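Local coordinates for protein putative TIM-barrel metal-dependent hydrolase (Mycobacterium avium subsp. paratuberculosis S397, PDB 4DZI) that is a putative metal-dependent hydrolase of the amidohydrolase superfamily, its TIM-barrel active site holding a two-metal centre occupied here by cadmium, its substrate not established, at residues Y16-D21 and H144-W149; F124-E129 and G228-D233. All coordinates share one frame; numbering follows the deposited sequence.

Contact 1. Residues Y16-D21 and H144-W149; sequences YYEPLD and HAFNLW
The indole of Trp149 points its six-membered edge at one face of the Tyr16 ring, a T-shaped pair with centroids 5.3 Å apart and planes at 71°. Trp149 CH2 leads, 3.7 Å from Tyr16 CE1, with CZ3 beside it. At the edge of the tyrosine ring Phe146 arrives from the opposite direction, near the ring plane, and Tyr16 OH lies 3.2 Å from Phe146 CZ, edge to edge. Tyr16 CG sits between backbone N and carbonyl carbon (chi1 44°), which turns the phenol toward helix 136-153. Pro19 closes on the indole obliquely: its CD is 3.3 Å from Trp149 CZ2 and its CG 3.5 Å from Trp149 NE1. Glu18 CG approaches the same ring at 4.1 Å from Trp149 CH2, and the bend at chi2 (84°) sets Glu18 CD in plane at the edge of the Tyr16 ring, with OE2 4.1 Å from Phe146 CE1. No hydrogen bond joins the two segments, so the loop after strand 9-15 meets the helix through aromatic and apolar packing, while the buried carboxylate of Glu18 accepts from the backbone amides of Thr123, Phe124 and Gly125, which would be expected to favour its ionised form.

Contact 2. Residues F124-E129 and G228-D233; sequences FGCGVE and GFHLSD. With CD (cadmium ion), chain Q.
A backbone-to-backbone hydrogen bond between two loops at the mouth of the barrel defines this contact: Asp233 N donates to Cys126 O at 2.9 Å, with an N-H...O angle of 153°, joining the turn before helix 128-131 to the loop that follows strand 227-230. Around it the packing is close, Ser232 CB standing 3.3 Å from Cys126 O and Asp233 CB 4.0 Å from Gly127 CA. Two waters supplement the direct bond. One lies within hydrogen-bonding distance of Cys126 O and Asp233 O, though other acceptors compete for its protons; the other donates to Gly127 O and Asp233 OD2, while Asp233 OD1 accepts from Gly235 N.

Strand 227-230 belongs to the parallel sheet of the TIM barrel, and its last residue is a metal ligand, as in other amidohydrolases, whose metal-binding residues lie at the C-terminal ends of the strands. His230 NE2 binds cadmium at 2.4 Å; Asp13, His15, Glu293 and Asp356 also bind that ion. With CG anti to the backbone N (chi1 -175°), the imidazole reaches the metal at one nitrogen and gives the other, ND1, to Leu231 O at 2.7 Å, a bond tilted 18° out of the ring plane that restrains ring rotation. Cys126 SG lies obliquely off this ring, 4.0 Å from His230 ND1, and packs beside it from the neighbouring loop, a sulfur-aromatic contact. Ser232 OG turns back to His230 O, donating a hydrogen bond of 2.7 Å that closes the chain back on the last residue of the strand.

The two contacts have centres 13 Å apart and are joined directly by Glu18, whose OE1 lies 2.8 Å from Phe124 N and whose OE2 lies 2.9 Å from Gly125 N, both probable hydrogen bonds. Residues 16-21 thus pack on helix 136-153 in contact 1 and also hold the start of 124-129, the loop used in contact 2. The segments of the two contacts alternate along the chain, and helices 128-131 and 136-153 are consecutive. Only contact 2 supplies a metal ligand; in contact 1 the Tyr16 side chain stays about 10 Å from a bound cadmium. Segment 16-21 directly follows His15, which shares a cadmium with His230, so contact 1 is tied to the metal site through the chain, at a remove.

Contact 1. Residues Y16-D21 and H144-W149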
# COMPACT_ATOMS: atom_id res chain seq x y z
N TYR C 16 -1.35 13.59 -25.59
CA TYR C 16 -2.38 14.01 -26.53
C TYR C 16 -3.74 13.71 -25.88
O TYR C 16 -3.82 13.00 -24.85
CB TYR C 16 -2.25 13.25 -27.86
CG TYR C 16 -2.01 11.79 -27.65
CD1 TYR C 16 -3.05 10.92 -27.27
CD2 TYR C 16 -0.73 11.24 -27.80
CE1 TYR C 16 -2.81 9.57 -27.05
CE2 TYR C 16 -0.48 9.89 -27.56
CZ TYR C 16 -1.53 9.05 -27.20
OH TYR C 16 -1.31 7.73 -26.96
N TYR C 17 -4.81 14.24 -26.47
CA TYR C 17 -6.15 13.86 -26.07
C TYR C 17 -6.70 13.06 -27.25
O TYR C 17 -6.74 13.55 -28.40
CB TYR C 17 -7.00 15.09 -25.78
CG TYR C 17 -6.59 15.79 -24.49
CD1 TYR C 17 -6.54 15.08 -23.29
CD2 TYR C 17 -6.20 17.12 -24.46
CE1 TYR C 17 -6.20 15.69 -22.09
CE2 TYR C 17 -5.83 17.74 -23.28
CZ TYR C 17 -5.82 17.02 -22.09
OH TYR C 17 -5.49 17.65 -20.91
N GLU C 18 -7.07 11.82 -27.01
CA GLU C 18 -7.52 10.96 -28.12
C GLU C 18 -8.81 11.45 -28.75
O GLU C 18 -9.71 11.88 -28.05
CB GLU C 18 -7.79 9.54 -27.65
CG GLU C 18 -6.58 8.77 -27.12
CD GLU C 18 -6.25 9.03 -25.65
OE1 GLU C 18 -6.74 9.99 -25.01
OE2 GLU C 18 -5.50 8.21 -25.09
N PRO C 19 -8.91 11.33 -30.06
CA PRO C 19 -10.22 11.51 -30.69
C PRO C 19 -11.15 10.35 -30.34
O PRO C 19 -10.70 9.28 -29.89
CB PRO C 19 -9.89 11.51 -32.18
CG PRO C 19 -8.68 10.62 -32.27
CD PRO C 19 -7.86 10.98 -31.05
N LEU C 20 -12.45 10.55 -30.53
CA LEU C 20 -13.41 9.52 -30.13
C LEU C 20 -13.19 8.16 -30.79
O LEU C 20 -13.64 7.17 -30.26
CB LEU C 20 -14.84 10.00 -30.44
CG LEU C 20 -15.34 11.13 -29.55
CD1 LEU C 20 -16.73 11.55 -30.03
CD2 LEU C 20 -15.41 10.72 -28.07
N ASP C 21 -12.52 8.10 -31.94
CA ASP C 21 -12.31 6.82 -32.62
C ASP C 21 -10.92 6.21 -32.42
O ASP C 21 -10.50 5.28 -33.16
CB ASP C 21 -12.63 6.96 -34.14
CG ASP C 21 -11.62 7.84 -34.87
OD1 ASP C 21 -10.81 8.51 -34.19
OD2 ASP C 21 -11.65 7.87 -36.12
N HIS C 144 -4.26 -3.37 -30.17
CA HIS C 144 -3.72 -3.26 -31.53
C HIS C 144 -4.38 -2.12 -32.30
O HIS C 144 -3.68 -1.32 -32.97
CB HIS C 144 -3.81 -4.61 -32.29
CG HIS C 144 -3.12 -4.57 -33.61
ND1 HIS C 144 -1.80 -4.29 -33.72
CD2 HIS C 144 -3.61 -4.74 -34.91
CE1 HIS C 144 -1.45 -4.31 -35.03
NE2 HIS C 144 -2.56 -4.59 -35.75
N ALA C 145 -5.70 -1.99 -32.20
CA ALA C 145 -6.44 -0.91 -32.88
C ALA C 145 -5.90 0.45 -32.46
O ALA C 145 -5.62 1.34 -33.29
CB ALA C 145 -7.92 -0.98 -32.53
N PHE C 146 -5.71 0.61 -31.15
CA PHE C 146 -5.17 1.82 -30.61
C PHE C 146 -3.78 2.15 -31.16
O PHE C 146 -3.49 3.31 -31.49
CB PHE C 146 -5.10 1.71 -29.06
CG PHE C 146 -4.39 2.89 -28.42
CD1 PHE C 146 -5.07 4.08 -28.21
CD2 PHE C 146 -3.05 2.81 -28.06
CE1 PHE C 146 -4.43 5.16 -27.62
CE2 PHE C 146 -2.39 3.91 -27.51
CZ PHE C 146 -3.10 5.09 -27.29
N ASN C 147 -2.91 1.15 -31.20
CA ASN C 147 -1.55 1.34 -31.66
C ASN C 147 -1.54 1.73 -33.14
O ASN C 147 -0.73 2.56 -33.54
CB ASN C 147 -0.76 0.06 -31.44
CG ASN C 147 -0.43 -0.19 -29.98
OD1 ASN C 147 -0.55 0.70 -29.15
ND2 ASN C 147 0.04 -1.40 -29.68
N LEU C 148 -2.45 1.16 -33.93
CA LEU C 148 -2.58 1.56 -35.35
C LEU C 148 -3.01 3.02 -35.43
O LEU C 148 -2.45 3.79 -36.21
CB LEU C 148 -3.60 0.66 -36.07
CG LEU C 148 -3.18 -0.80 -36.36
CD1 LEU C 148 -4.34 -1.67 -36.83
CD2 LEU C 148 -2.07 -0.79 -37.39
N TRP C 149 -4.01 3.41 -34.63
CA TRP C 149 -4.44 4.78 -34.58
C TRP C 149 -3.28 5.70 -34.20
O TRP C 149 -3.10 6.79 -34.75
CB TRP C 149 -5.63 4.96 -33.60
CG TRP C 149 -5.73 6.43 -33.30
CD1 TRP C 149 -6.28 7.41 -34.12
CD2 TRP C 149 -5.10 7.16 -32.19
NE1 TRP C 149 -6.09 8.64 -33.60
CE2 TRP C 149 -5.39 8.55 -32.40
CE3 TRP C 149 -4.37 6.77 -31.04
CZ2 TRP C 149 -4.95 9.54 -31.53
CZ3 TRP C 149 -3.94 7.78 -30.16
CH2 TRP C 149 -4.22 9.15 -30.41

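Contact 2. Residues F124-E129 and G228-D233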
# COMPACT_ATOMS: atom_id res chain seq x y z
N PHE C 124 -7.08 8.98 -22.40
CA PHE C 124 -8.12 7.94 -22.36
C PHE C 124 -7.55 6.51 -22.37
O PHE C 124 -8.08 5.64 -21.70
CB PHE C 124 -9.06 8.15 -23.57
CG PHE C 124 -10.17 7.13 -23.68
CD1 PHE C 124 -11.30 7.21 -22.88
CD2 PHE C 124 -10.08 6.11 -24.62
CE1 PHE C 124 -12.32 6.27 -23.00
CE2 PHE C 124 -11.11 5.18 -24.75
CZ PHE C 124 -12.23 5.25 -23.93
N GLY C 125 -6.50 6.24 -23.14
CA GLY C 125 -6.04 4.89 -23.32
C GLY C 125 -5.56 4.25 -22.01
O GLY C 125 -5.52 3.02 -21.92
N CYS C 126 -5.20 5.07 -21.04
CA CYS C 126 -4.70 4.55 -19.72
C CYS C 126 -5.82 3.98 -18.84
O CYS C 126 -5.51 3.46 -17.74
CB CYS C 126 -3.92 5.62 -18.95
SG CYS C 126 -2.40 6.09 -19.85
N GLY C 127 -7.08 4.06 -19.27
CA GLY C 127 -8.20 3.42 -18.54
C GLY C 127 -8.81 2.20 -19.21
O GLY C 127 -9.66 1.55 -18.61
N VAL C 128 -8.43 1.93 -20.46
CA VAL C 128 -9.16 0.93 -21.24
C VAL C 128 -8.88 -0.50 -20.76
O VAL C 128 -9.80 -1.33 -20.66
CB VAL C 128 -8.92 1.10 -22.75
CG1 VAL C 128 -9.56 -0.04 -23.54
CG2 VAL C 128 -9.48 2.45 -23.20
N GLU C 129 -7.63 -0.80 -20.46
CA GLU C 129 -7.29 -2.18 -20.11
C GLU C 129 -8.01 -2.66 -18.84
O GLU C 129 -8.41 -3.83 -18.78
CB GLU C 129 -5.80 -2.36 -19.97
CG GLU C 129 -5.08 -2.17 -21.28
CD GLU C 129 -3.60 -1.99 -21.05
OE1 GLU C 129 -3.12 -0.84 -20.78
OE2 GLU C 129 -2.91 -3.03 -21.13
N GLY C 228 7.74 1.35 -20.40
CA GLY C 228 7.35 2.47 -19.54
C GLY C 228 6.09 2.11 -18.78
O GLY C 228 5.23 1.40 -19.30
N PHE C 229 6.04 2.57 -17.52
CA PHE C 229 4.89 2.35 -16.65
C PHE C 229 4.32 3.71 -16.27
O PHE C 229 4.91 4.45 -15.47
CB PHE C 229 5.31 1.61 -15.35
CG PHE C 229 5.74 0.19 -15.58
CD1 PHE C 229 4.82 -0.78 -15.94
CD2 PHE C 229 7.08 -0.17 -15.48
CE1 PHE C 229 5.22 -2.09 -16.18
CE2 PHE C 229 7.49 -1.49 -15.73
CZ PHE C 229 6.56 -2.45 -16.08
N HIS C 230 3.18 4.06 -16.86
CA HIS C 230 2.57 5.36 -16.60
C HIS C 230 1.35 5.19 -15.79
O HIS C 230 0.61 4.22 -16.00
CB HIS C 230 2.14 6.01 -17.94
CG HIS C 230 1.60 7.42 -17.78
ND1 HIS C 230 0.33 7.70 -17.37
CD2 HIS C 230 2.23 8.65 -17.94
CE1 HIS C 230 0.16 9.03 -17.29
NE2 HIS C 230 1.32 9.62 -17.62
N LEU C 231 1.12 6.12 -14.86
CA LEU C 231 -0.11 6.16 -14.07
C LEU C 231 -1.34 5.79 -14.91
O LEU C 231 -1.59 6.38 -15.95
CB LEU C 231 -0.30 7.59 -13.54
CG LEU C 231 -1.36 7.71 -12.46
CD1 LEU C 231 -0.91 6.98 -11.19
CD2 LEU C 231 -1.62 9.20 -12.18
N SER C 232 -2.16 4.86 -14.39
CA SER C 232 -3.27 4.30 -15.18
C SER C 232 -4.42 3.99 -14.25
O SER C 232 -4.27 4.10 -13.03
CB SER C 232 -2.83 2.96 -15.81
OG SER C 232 -1.74 3.13 -16.75
N ASP C 233 -5.55 3.55 -14.81
CA ASP C 233 -6.48 2.77 -13.96
C ASP C 233 -5.89 1.39 -13.81
O ASP C 233 -5.93 0.57 -14.72
CB ASP C 233 -7.87 2.65 -14.61
CG ASP C 233 -8.87 1.98 -13.69
OD1 ASP C 233 -8.47 1.43 -12.64
OD2 ASP C 233 -10.08 2.01 -14.01
CD CD Q . 1.58 11.96 -17.71
O HOH W 1 -6.56 0.56 -17.68
O HOH W 2 -11.31 2.05 -16.47